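Local coordinates for protein glucosidase (Croceicoccus marinus, PDB 5Z3K) that probably hydrolyses O-glycosidic bonds as a beta-glucosidase of glycoside hydrolase family 39, at residues A[207-215]-A[248-256]; A[363-374]-A[424-433]. All blocks are in the same frame, centred on the assembly; numbering follows the deposited sequence.

Interaction 1 lies in the (beta/alpha)8 (TIM) barrel of this family 39 glycosidase, and interaction 2 in its beta domain. Along the chain they come in series: 207-215 and 248-256 join two successive outer helices, 208-216 and 238-252, with barrel strand 223-229 between them in sequence, and only afterwards do 363-374 and 424-433 bring together strands 369-376 and 423-429. The centres of the two contacts are about 41 Å apart and their nearest atoms about 26 Å; they do not touch, and they have no helix, strand or sheet in common. Each lies within one part of the fold: interaction 1 is helix-to-helix packing outside the barrel, interaction 2 side-chain packing inside the beta domain.

Interaction 1. Residues A[207-215]-A[248-256]; sequences REGFLDYVK and AIVDKYGFT
Helix 208-216 packs beside the end of helix 238-252, and Leu211 CA and Tyr253 CA lie 6.7 Å apart. These are consecutive outer helices of the TIM barrel, and a Schellman motif closes the second: Gly254, at positive phi, turns the chain so that Phe255 N reaches back to Val250 O. The turn delivers two aromatic rings to the first helix. Leu211 CB sits over the centre of the Tyr253 ring in a CH-pi contact, 3.8 Å from the centroid and 13° off the normal, while Leu211 CD1 reaches Ile249 CG2 at 3.9 Å. Tyr253 OH touches Glu208 CG at 3.2 Å. The Phe255 ring points its edge at Leu211 O and Lys215 N, and Val214 CG2 meets its CZ at 3.5 Å. An alanine in place of Tyr253 would probably leave Leu211 CB without its aromatic cover and open a gap beside Glu208. Arg207 grips Glu208 side-on through NE and NH2, and a water links Glu208 OE2 to Lys252 NZ. Bent at chi3 (75°), the Arg207 chain lays one guanidinium face over Ile249 CD1, nearest at NH1, 3.3 Å away.

Interaction 2. Residues A[363-374]-A[424-433]; sequences RTADGDTIRILI and YTLEIGHLPW
Asp366 OD1 is gripped from opposite faces of its carboxylate plane by Thr364 OG1, at 2.7 Å, and by Asp368 N, at 2.9 Å, the latter closing an Asx turn. Together with the type I turn from Thr364 to Gly367 these bonds shape the loop between strands 357-363 and 369-376, which meets Pro432 and Trp433. Gly367 O lies in plane at the edge of the Trp433 ring, 3.2 Å from CE3; the Arg363 side chain slides past Pro432 in the opposite direction, NH1 3.5 Å from CB, with Arg363 NE in a salt bridge to Glu345. Trp433 CG stands between its own backbone N and carbonyl carbon (chi1 54°), which brings CH2 against Ile370 CG1. Beyond the loop the axes of 369-374 and 424-429 approach to 10.7 Å at 155°, the strands facing through apolar side chains and not paired as neighbours. Ile372 touches Leu426 tip to tip, CG2 to CD2 at 3.8 Å, and extends CD1 to Ile428 CG1; Ile374 CD1 rests over the centre of the Tyr424 ring, 4.0 Å from its centroid, and Tyr424 OH is hydrogen-bonded to Glu476. These side chains pack inside the beta domain: strand 474-482 adjoins 369-376, and strands 6-13 and 464-469 flank 423-429.

Interaction 1. Residues A[207-215]-A[248-256]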
loop_
_atom_site.group_PDB
_atom_site.type_symbol
_atom_site.label_atom_id
_atom_site.label_comp_id
_atom_site.label_asym_id
_atom_site.label_seq_id
_atom_site.Cartn_x
_atom_site.Cartn_y
_atom_site.Cartn_z
ATOM N N ARG A 207 1.530 15.247 14.205
ATOM C CA ARG A 207 1.091 14.044 14.897
ATOM C C ARG A 207 0.208 14.461 16.069
ATOM O O ARG A 207 -1.016 14.535 15.926
ATOM C CB ARG A 207 2.286 13.203 15.350
ATOM C CG ARG A 207 1.921 11.758 15.694
ATOM C CD ARG A 207 3.142 10.914 16.055
ATOM N NE ARG A 207 3.643 11.238 17.395
ATOM C CZ ARG A 207 4.560 10.526 18.047
ATOM N NH1 ARG A 207 5.078 9.439 17.495
ATOM N NH2 ARG A 207 4.954 10.899 19.259
ATOM N N GLU A 208 0.817 14.764 17.222
ATOM C CA GLU A 208 0.048 15.216 18.383
ATOM C C GLU A 208 -0.775 16.465 18.063
ATOM O O GLU A 208 -1.958 16.552 18.414
ATOM C CB GLU A 208 0.996 15.483 19.555
ATOM C CG GLU A 208 1.455 14.229 20.285
ATOM C CD GLU A 208 2.678 13.565 19.654
ATOM O OE1 GLU A 208 3.015 13.878 18.486
ATOM O OE2 GLU A 208 3.297 12.715 20.338
ATOM N N GLY A 209 -0.161 17.448 17.405
ATOM C CA GLY A 209 -0.872 18.688 17.114
ATOM C C GLY A 209 -2.053 18.499 16.184
ATOM O O GLY A 209 -3.075 19.184 16.321
ATOM N N PHE A 210 -1.933 17.571 15.227
ATOM C CA PHE A 210 -3.055 17.256 14.348
ATOM C C PHE A 210 -4.168 16.537 15.107
ATOM O O PHE A 210 -5.342 16.913 15.013
ATOM C CB PHE A 210 -2.556 16.410 13.169
ATOM C CG PHE A 210 -3.620 16.085 12.167
ATOM C CD1 PHE A 210 -4.169 17.083 11.368
ATOM C CD2 PHE A 210 -4.076 14.781 12.017
ATOM C CE1 PHE A 210 -5.151 16.789 10.450
ATOM C CE2 PHE A 210 -5.066 14.484 11.098
ATOM C CZ PHE A 210 -5.600 15.489 10.310
ATOM N N LEU A 211 -3.818 15.491 15.857
ATOM C CA LEU A 211 -4.814 14.766 16.642
ATOM C C LEU A 211 -5.485 15.680 17.663
ATOM O O LEU A 211 -6.693 15.569 17.908
ATOM C CB LEU A 211 -4.161 13.579 17.343
ATOM C CG LEU A 211 -3.796 12.434 16.389
ATOM C CD1 LEU A 211 -2.750 11.516 17.014
ATOM C CD2 LEU A 211 -5.062 11.673 16.040
ATOM N N ASP A 212 -4.712 16.576 18.276
ATOM C CA ASP A 212 -5.290 17.503 19.248
ATOM C C ASP A 212 -6.304 18.425 18.582
ATOM O O ASP A 212 -7.379 18.681 19.136
ATOM C CB ASP A 212 -4.181 18.308 19.928
ATOM C CG ASP A 212 -4.721 19.308 20.954
ATOM O OD1 ASP A 212 -5.304 18.877 21.972
ATOM O OD2 ASP A 212 -4.553 20.527 20.741
ATOM N N TYR A 213 -5.994 18.900 17.372
ATOM C CA TYR A 213 -6.892 19.817 16.678
ATOM C C TYR A 213 -8.212 19.148 16.316
ATOM O O TYR A 213 -9.288 19.709 16.559
ATOM C CB TYR A 213 -6.221 20.374 15.417
ATOM C CG TYR A 213 -7.176 21.201 14.584
ATOM C CD1 TYR A 213 -7.954 20.615 13.585
ATOM C CD2 TYR A 213 -7.315 22.567 14.809
ATOM C CE1 TYR A 213 -8.843 21.373 12.838
ATOM C CE2 TYR A 213 -8.195 23.329 14.064
ATOM C CZ TYR A 213 -8.956 22.725 13.081
ATOM O OH TYR A 213 -9.839 23.478 12.336
ATOM N N VAL A 214 -8.157 17.966 15.689
ATOM C CA VAL A 214 -9.399 17.325 15.266
ATOM C C VAL A 214 -10.233 16.919 16.474
ATOM O O VAL A 214 -11.468 16.878 16.400
ATOM C CB VAL A 214 -9.105 16.128 14.337
ATOM C CG1 VAL A 214 -8.552 16.622 13.009
ATOM C CG2 VAL A 214 -8.133 15.156 14.975
ATOM N N LYS A 215 -9.586 16.619 17.601
ATOM C CA LYS A 215 -10.328 16.315 18.820
ATOM C C LYS A 215 -11.013 17.559 19.372
ATOM O O LYS A 215 -12.226 17.562 19.610
ATOM C CB LYS A 215 -9.399 15.720 19.874
ATOM C CG LYS A 215 -10.110 15.414 21.181
ATOM C CD LYS A 215 -9.176 14.801 22.202
ATOM C CE LYS A 215 -9.930 14.444 23.466
ATOM N NZ LYS A 215 -9.208 14.961 24.669
ATOM N N ALA A 248 -1.399 3.245 19.496
ATOM C CA ALA A 248 -1.422 3.706 20.888
ATOM C C ALA A 248 -1.579 5.225 20.992
ATOM O O ALA A 248 -2.268 5.721 21.892
ATOM C CB ALA A 248 -0.153 3.254 21.607
ATOM N N ILE A 249 -0.932 5.981 20.101
ATOM C CA ILE A 249 -1.039 7.441 20.156
ATOM C C ILE A 249 -2.424 7.893 19.713
ATOM O O ILE A 249 -3.022 8.800 20.310
ATOM C CB ILE A 249 0.066 8.092 19.306
ATOM C CG1 ILE A 249 1.433 7.834 19.922
ATOM C CG2 ILE A 249 -0.173 9.594 19.138
ATOM C CD1 ILE A 249 2.542 7.982 18.941
ATOM N N VAL A 250 -2.958 7.273 18.659
ATOM C CA VAL A 250 -4.298 7.622 18.199
ATOM C C VAL A 250 -5.336 7.292 19.268
ATOM O O VAL A 250 -6.262 8.074 19.516
ATOM C CB VAL A 250 -4.601 6.914 16.864
ATOM C CG1 VAL A 250 -6.050 7.117 16.470
ATOM C CG2 VAL A 250 -3.669 7.442 15.777
ATOM N N ASP A 251 -5.204 6.134 19.918
ATOM C CA ASP A 251 -6.163 5.784 20.966
ATOM C C ASP A 251 -6.078 6.757 22.138
ATOM O O ASP A 251 -7.091 7.055 22.783
ATOM C CB ASP A 251 -5.913 4.364 21.471
ATOM C CG ASP A 251 -6.361 3.287 20.497
ATOM O OD1 ASP A 251 -7.110 3.574 19.531
ATOM O OD2 ASP A 251 -5.947 2.129 20.715
ATOM N N LYS A 252 -4.920 7.263 22.398
ATOM C CA LYS A 252 -4.692 8.169 23.500
ATOM C C LYS A 252 -5.533 9.411 23.353
ATOM O O LYS A 252 -5.865 9.986 24.296
ATOM C CB LYS A 252 -3.231 8.470 23.593
ATOM C CG LYS A 252 -2.760 9.456 24.621
ATOM C CD LYS A 252 -1.360 9.932 24.291
ATOM C CE LYS A 252 -0.399 8.796 24.450
ATOM N NZ LYS A 252 0.983 9.013 23.975
ATOM N N TYR A 253 -5.803 9.842 22.144
ATOM C CA TYR A 253 -6.664 10.991 21.894
ATOM C C TYR A 253 -8.130 10.607 21.763
ATOM O O TYR A 253 -8.932 11.429 21.308
ATOM C CB TYR A 253 -6.202 11.743 20.643
ATOM C CG TYR A 253 -4.935 12.531 20.887
ATOM C CD1 TYR A 253 -3.698 11.908 20.852
ATOM C CD2 TYR A 253 -4.982 13.887 21.192
ATOM C CE1 TYR A 253 -2.538 12.609 21.093
ATOM C CE2 TYR A 253 -3.823 14.601 21.430
ATOM C CZ TYR A 253 -2.603 13.950 21.382
ATOM O OH TYR A 253 -1.438 14.638 21.622
ATOM N N GLY A 254 -8.495 9.392 22.157
ATOM C CA GLY A 254 -9.872 8.941 22.137
ATOM C C GLY A 254 -10.376 8.430 20.803
ATOM O O GLY A 254 -11.551 8.048 20.709
ATOM N N PHE A 255 -9.533 8.394 19.775
ATOM C CA PHE A 255 -9.973 8.031 18.425
ATOM C C PHE A 255 -9.895 6.513 18.220
ATOM O O PHE A 255 -9.239 6.000 17.310
ATOM C CB PHE A 255 -9.141 8.775 17.383
ATOM C CG PHE A 255 -9.437 10.250 17.291
ATOM C CD1 PHE A 255 -10.609 10.699 16.707
ATOM C CD2 PHE A 255 -8.528 11.185 17.767
ATOM C CE1 PHE A 255 -10.881 12.061 16.606
ATOM C CE2 PHE A 255 -8.794 12.551 17.670
ATOM C CZ PHE A 255 -9.976 12.982 17.090
ATOM N N THR A 256 -10.615 5.787 19.075
ATOM C CA THR A 256 -10.508 4.334 19.077
ATOM C C THR A 256 -11.174 3.689 17.870
ATOM O O THR A 256 -10.816 2.559 17.518
ATOM C CB THR A 256 -11.097 3.767 20.370
ATOM O OG1 THR A 256 -12.426 4.264 20.553
ATOM C CG2 THR A 256 -10.246 4.180 21.554
HETATM O O HOH W 1 1.662 11.397 22.097
#

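Interaction 2. Residues A[363-374]-A[424-433]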
loop_
_atom_site.group_PDB
_atom_site.type_symbol
_atom_site.label_atom_id
_atom_site.label_comp_id
_atom_site.label_asym_id
_atom_site.label_seq_id
_atom_site.Cartn_x
_atom_site.Cartn_y
_atom_site.Cartn_z
ATOM N N ARG A 363 -8.192 -19.432 1.422
ATOM C CA ARG A 363 -8.969 -20.071 0.360
ATOM C C ARG A 363 -10.039 -19.116 -0.156
ATOM O O ARG A 363 -10.495 -18.221 0.559
ATOM C CB ARG A 363 -9.604 -21.393 0.823
ATOM C CG ARG A 363 -10.604 -21.279 1.937
ATOM C CD ARG A 363 -11.223 -22.638 2.240
ATOM N NE ARG A 363 -12.397 -22.492 3.093
ATOM C CZ ARG A 363 -12.934 -23.469 3.812
ATOM N NH1 ARG A 363 -12.392 -24.681 3.796
ATOM N NH2 ARG A 363 -14.011 -23.226 4.550
ATOM N N THR A 364 -10.417 -19.292 -1.425
ATOM C CA THR A 364 -11.394 -18.408 -2.047
ATOM C C THR A 364 -12.804 -18.677 -1.528
ATOM O O THR A 364 -13.101 -19.736 -0.965
ATOM C CB THR A 364 -11.390 -18.583 -3.567
ATOM O OG1 THR A 364 -11.544 -19.975 -3.860
ATOM C CG2 THR A 364 -10.092 -18.082 -4.167
ATOM N N ALA A 365 -13.701 -17.712 -1.778
ATOM C CA ALA A 365 -15.054 -17.808 -1.234
ATOM C C ALA A 365 -15.774 -19.060 -1.728
ATOM O O ALA A 365 -16.505 -19.702 -0.964
ATOM C CB ALA A 365 -15.855 -16.552 -1.581
ATOM N N ASP A 366 -15.560 -19.443 -2.989
ATOM C CA ASP A 366 -16.217 -20.632 -3.523
ATOM C C ASP A 366 -15.597 -21.935 -3.029
ATOM O O ASP A 366 -16.103 -23.009 -3.377
ATOM C CB ASP A 366 -16.236 -20.589 -5.061
ATOM C CG ASP A 366 -14.849 -20.722 -5.694
ATOM O OD1 ASP A 366 -13.851 -20.949 -4.985
ATOM O OD2 ASP A 366 -14.763 -20.606 -6.932
ATOM N N GLY A 367 -14.526 -21.870 -2.237
ATOM C CA GLY A 367 -13.910 -23.042 -1.654
ATOM C C GLY A 367 -13.080 -23.893 -2.594
ATOM O O GLY A 367 -12.537 -24.909 -2.155
ATOM N N ASP A 368 -12.936 -23.508 -3.857
ATOM C CA ASP A 368 -12.282 -24.361 -4.850
ATOM C C ASP A 368 -10.799 -24.053 -5.044
ATOM O O ASP A 368 -10.135 -24.745 -5.823
ATOM C CB ASP A 368 -12.994 -24.230 -6.205
ATOM C CG ASP A 368 -14.243 -25.092 -6.297
ATOM O OD1 ASP A 368 -14.369 -26.048 -5.495
ATOM O OD2 ASP A 368 -15.090 -24.810 -7.174
ATOM N N THR A 369 -10.262 -23.039 -4.373
ATOM C CA THR A 369 -8.873 -22.637 -4.571
ATOM C C THR A 369 -8.236 -22.370 -3.214
ATOM O O THR A 369 -8.733 -21.530 -2.461
ATOM C CB THR A 369 -8.778 -21.384 -5.452
ATOM O OG1 THR A 369 -9.352 -21.644 -6.743
ATOM C CG2 THR A 369 -7.326 -20.953 -5.615
ATOM N N ILE A 370 -7.146 -23.079 -2.909
ATOM C CA ILE A 370 -6.305 -22.809 -1.736
ATOM C C ILE A 370 -5.028 -22.123 -2.210
ATOM O O ILE A 370 -4.410 -22.575 -3.182
ATOM C CB ILE A 370 -5.945 -24.114 -0.998
ATOM C CG1 ILE A 370 -7.150 -25.069 -0.881
ATOM C CG2 ILE A 370 -5.214 -23.819 0.319
ATOM C CD1 ILE A 370 -8.263 -24.573 -0.037
ATOM N N ARG A 371 -4.603 -21.059 -1.513
ATOM C CA ARG A 371 -3.352 -20.368 -1.834
ATOM C C ARG A 371 -2.438 -20.348 -0.618
ATOM O O ARG A 371 -2.854 -19.925 0.464
ATOM C CB ARG A 371 -3.606 -18.937 -2.305
ATOM C CG ARG A 371 -4.301 -18.888 -3.646
ATOM C CD ARG A 371 -4.439 -17.473 -4.218
ATOM N NE ARG A 371 -5.026 -17.595 -5.547
ATOM C CZ ARG A 371 -6.065 -16.901 -5.994
ATOM N NH1 ARG A 371 -6.650 -15.979 -5.232
ATOM N NH2 ARG A 371 -6.508 -17.128 -7.225
ATOM N N ILE A 372 -1.191 -20.781 -0.802
ATOM C CA ILE A 372 -0.202 -20.800 0.277
ATOM C C ILE A 372 1.010 -20.012 -0.195
ATOM O O ILE A 372 1.688 -20.409 -1.153
ATOM C CB ILE A 372 0.199 -22.223 0.697
ATOM C CG1 ILE A 372 -1.018 -23.025 1.181
ATOM C CG2 ILE A 372 1.259 -22.142 1.793
ATOM C CD1 ILE A 372 -1.411 -24.182 0.236
ATOM N N LEU A 373 1.269 -18.891 0.467
ATOM C CA LEU A 373 2.321 -17.958 0.095
ATOM C C LEU A 373 3.473 -18.103 1.076
ATOM O O LEU A 373 3.246 -18.121 2.287
ATOM C CB LEU A 373 1.785 -16.526 0.121
ATOM C CG LEU A 373 2.804 -15.444 -0.209
ATOM C CD1 LEU A 373 3.135 -15.483 -1.719
ATOM C CD2 LEU A 373 2.264 -14.092 0.169
ATOM N N ILE A 374 4.694 -18.217 0.559
ATOM C CA ILE A 374 5.887 -18.416 1.369
ATOM C C ILE A 374 6.969 -17.463 0.892
ATOM O O ILE A 374 7.314 -17.460 -0.295
ATOM C CB ILE A 374 6.409 -19.864 1.276
ATOM C CG1 ILE A 374 5.322 -20.877 1.638
ATOM C CG2 ILE A 374 7.669 -20.026 2.136
ATOM C CD1 ILE A 374 5.662 -22.297 1.189
ATOM N N TYR A 424 11.722 -26.203 1.945
ATOM C CA TYR A 424 10.579 -26.424 2.815
ATOM C C TYR A 424 9.893 -27.715 2.403
ATOM O O TYR A 424 9.996 -28.167 1.259
ATOM C CB TYR A 424 9.581 -25.245 2.751
ATOM C CG TYR A 424 8.871 -25.163 1.417
ATOM C CD1 TYR A 424 7.695 -25.872 1.184
ATOM C CD2 TYR A 424 9.400 -24.411 0.367
ATOM C CE1 TYR A 424 7.064 -25.829 -0.046
ATOM C CE2 TYR A 424 8.764 -24.353 -0.858
ATOM C CZ TYR A 424 7.601 -25.062 -1.059
ATOM O OH TYR A 424 6.973 -25.019 -2.286
ATOM N N THR A 425 9.173 -28.301 3.344
ATOM C CA THR A 425 8.147 -29.268 2.997
ATOM C C THR A 425 6.857 -28.800 3.650
ATOM O O THR A 425 6.884 -28.215 4.731
ATOM C CB THR A 425 8.516 -30.702 3.416
ATOM O OG1 THR A 425 7.468 -31.592 3.012
ATOM C CG2 THR A 425 8.716 -30.789 4.926
ATOM N N LEU A 426 5.735 -29.012 2.959
ATOM C CA LEU A 426 4.462 -28.401 3.314
ATOM C C LEU A 426 3.373 -29.458 3.222
ATOM O O LEU A 426 3.161 -30.026 2.151
ATOM C CB LEU A 426 4.144 -27.227 2.370
ATOM C CG LEU A 426 2.688 -26.748 2.317
ATOM C CD1 LEU A 426 2.260 -26.152 3.669
ATOM C CD2 LEU A 426 2.481 -25.728 1.183
ATOM N N GLU A 427 2.669 -29.719 4.323
ATOM C CA GLU A 427 1.587 -30.699 4.314
ATOM C C GLU A 427 0.248 -29.981 4.426
ATOM O O GLU A 427 -0.017 -29.297 5.424
ATOM C CB GLU A 427 1.742 -31.717 5.443
ATOM C CG GLU A 427 0.592 -32.720 5.499
ATOM C CD GLU A 427 0.964 -34.033 6.171
ATOM O OE1 GLU A 427 2.161 -34.268 6.450
ATOM O OE2 GLU A 427 0.046 -34.843 6.409
ATOM N N ILE A 428 -0.598 -30.145 3.415
ATOM C CA ILE A 428 -1.932 -29.567 3.402
ATOM C C ILE A 428 -2.929 -30.696 3.615
ATOM O O ILE A 428 -3.001 -31.628 2.810
ATOM C CB ILE A 428 -2.223 -28.821 2.090
ATOM C CG1 ILE A 428 -1.107 -27.823 1.763
ATOM C CG2 ILE A 428 -3.547 -28.107 2.191
ATOM C CD1 ILE A 428 -0.180 -28.268 0.640
ATOM N N GLY A 429 -3.696 -30.618 4.691
ATOM C CA GLY A 429 -4.685 -31.637 4.964
ATOM C C GLY A 429 -6.103 -31.117 4.867
ATOM O O GLY A 429 -6.324 -29.904 4.832
ATOM N N HIS A 430 -7.064 -32.042 4.798
ATOM C CA HIS A 430 -8.490 -31.722 4.820
ATOM C C HIS A 430 -8.893 -30.770 3.693
ATOM O O HIS A 430 -9.608 -29.790 3.916
ATOM C CB HIS A 430 -8.891 -31.141 6.178
ATOM C CG HIS A 430 -8.582 -32.045 7.326
ATOM N ND1 HIS A 430 -9.297 -33.196 7.578
ATOM C CD2 HIS A 430 -7.627 -31.977 8.282
ATOM C CE1 HIS A 430 -8.802 -33.794 8.647
ATOM N NE2 HIS A 430 -7.787 -33.076 9.092
ATOM N N LEU A 431 -8.442 -31.064 2.474
ATOM C CA LEU A 431 -8.880 -30.271 1.334
ATOM C C LEU A 431 -10.406 -30.238 1.323
ATOM O O LEU A 431 -11.040 -31.287 1.507
ATOM C CB LEU A 431 -8.346 -30.834 0.016
ATOM C CG LEU A 431 -6.838 -30.675 -0.197
ATOM C CD1 LEU A 431 -6.367 -31.358 -1.483
ATOM C CD2 LEU A 431 -6.450 -29.210 -0.201
ATOM N N PRO A 432 -11.027 -29.058 1.183
ATOM C CA PRO A 432 -12.444 -28.928 1.563
ATOM C C PRO A 432 -13.403 -29.585 0.596
ATOM O O PRO A 432 -14.542 -29.876 0.985
ATOM C CB PRO A 432 -12.659 -27.409 1.618
ATOM C CG PRO A 432 -11.625 -26.840 0.692
ATOM C CD PRO A 432 -10.433 -27.776 0.770
ATOM N N TRP A 433 -12.995 -29.818 -0.644
ATOM C CA TRP A 433 -13.836 -30.504 -1.614
ATOM C C TRP A 433 -13.676 -32.020 -1.550
ATOM O O TRP A 433 -14.257 -32.728 -2.381
ATOM C CB TRP A 433 -13.517 -29.999 -3.024
ATOM C CG TRP A 433 -12.069 -30.102 -3.336
ATOM C CD1 TRP A 433 -11.394 -31.219 -3.717
ATOM C CD2 TRP A 433 -11.102 -29.044 -3.281
ATOM N NE1 TRP A 433 -10.061 -30.927 -3.907
ATOM C CE2 TRP A 433 -9.857 -29.598 -3.642
ATOM C CE3 TRP A 433 -11.168 -27.688 -2.962
ATOM C CZ2 TRP A 433 -8.687 -28.844 -3.684
ATOM C CZ3 TRP A 433 -10.009 -26.936 -3.017
ATOM C CH2 TRP A 433 -8.788 -27.513 -3.377
#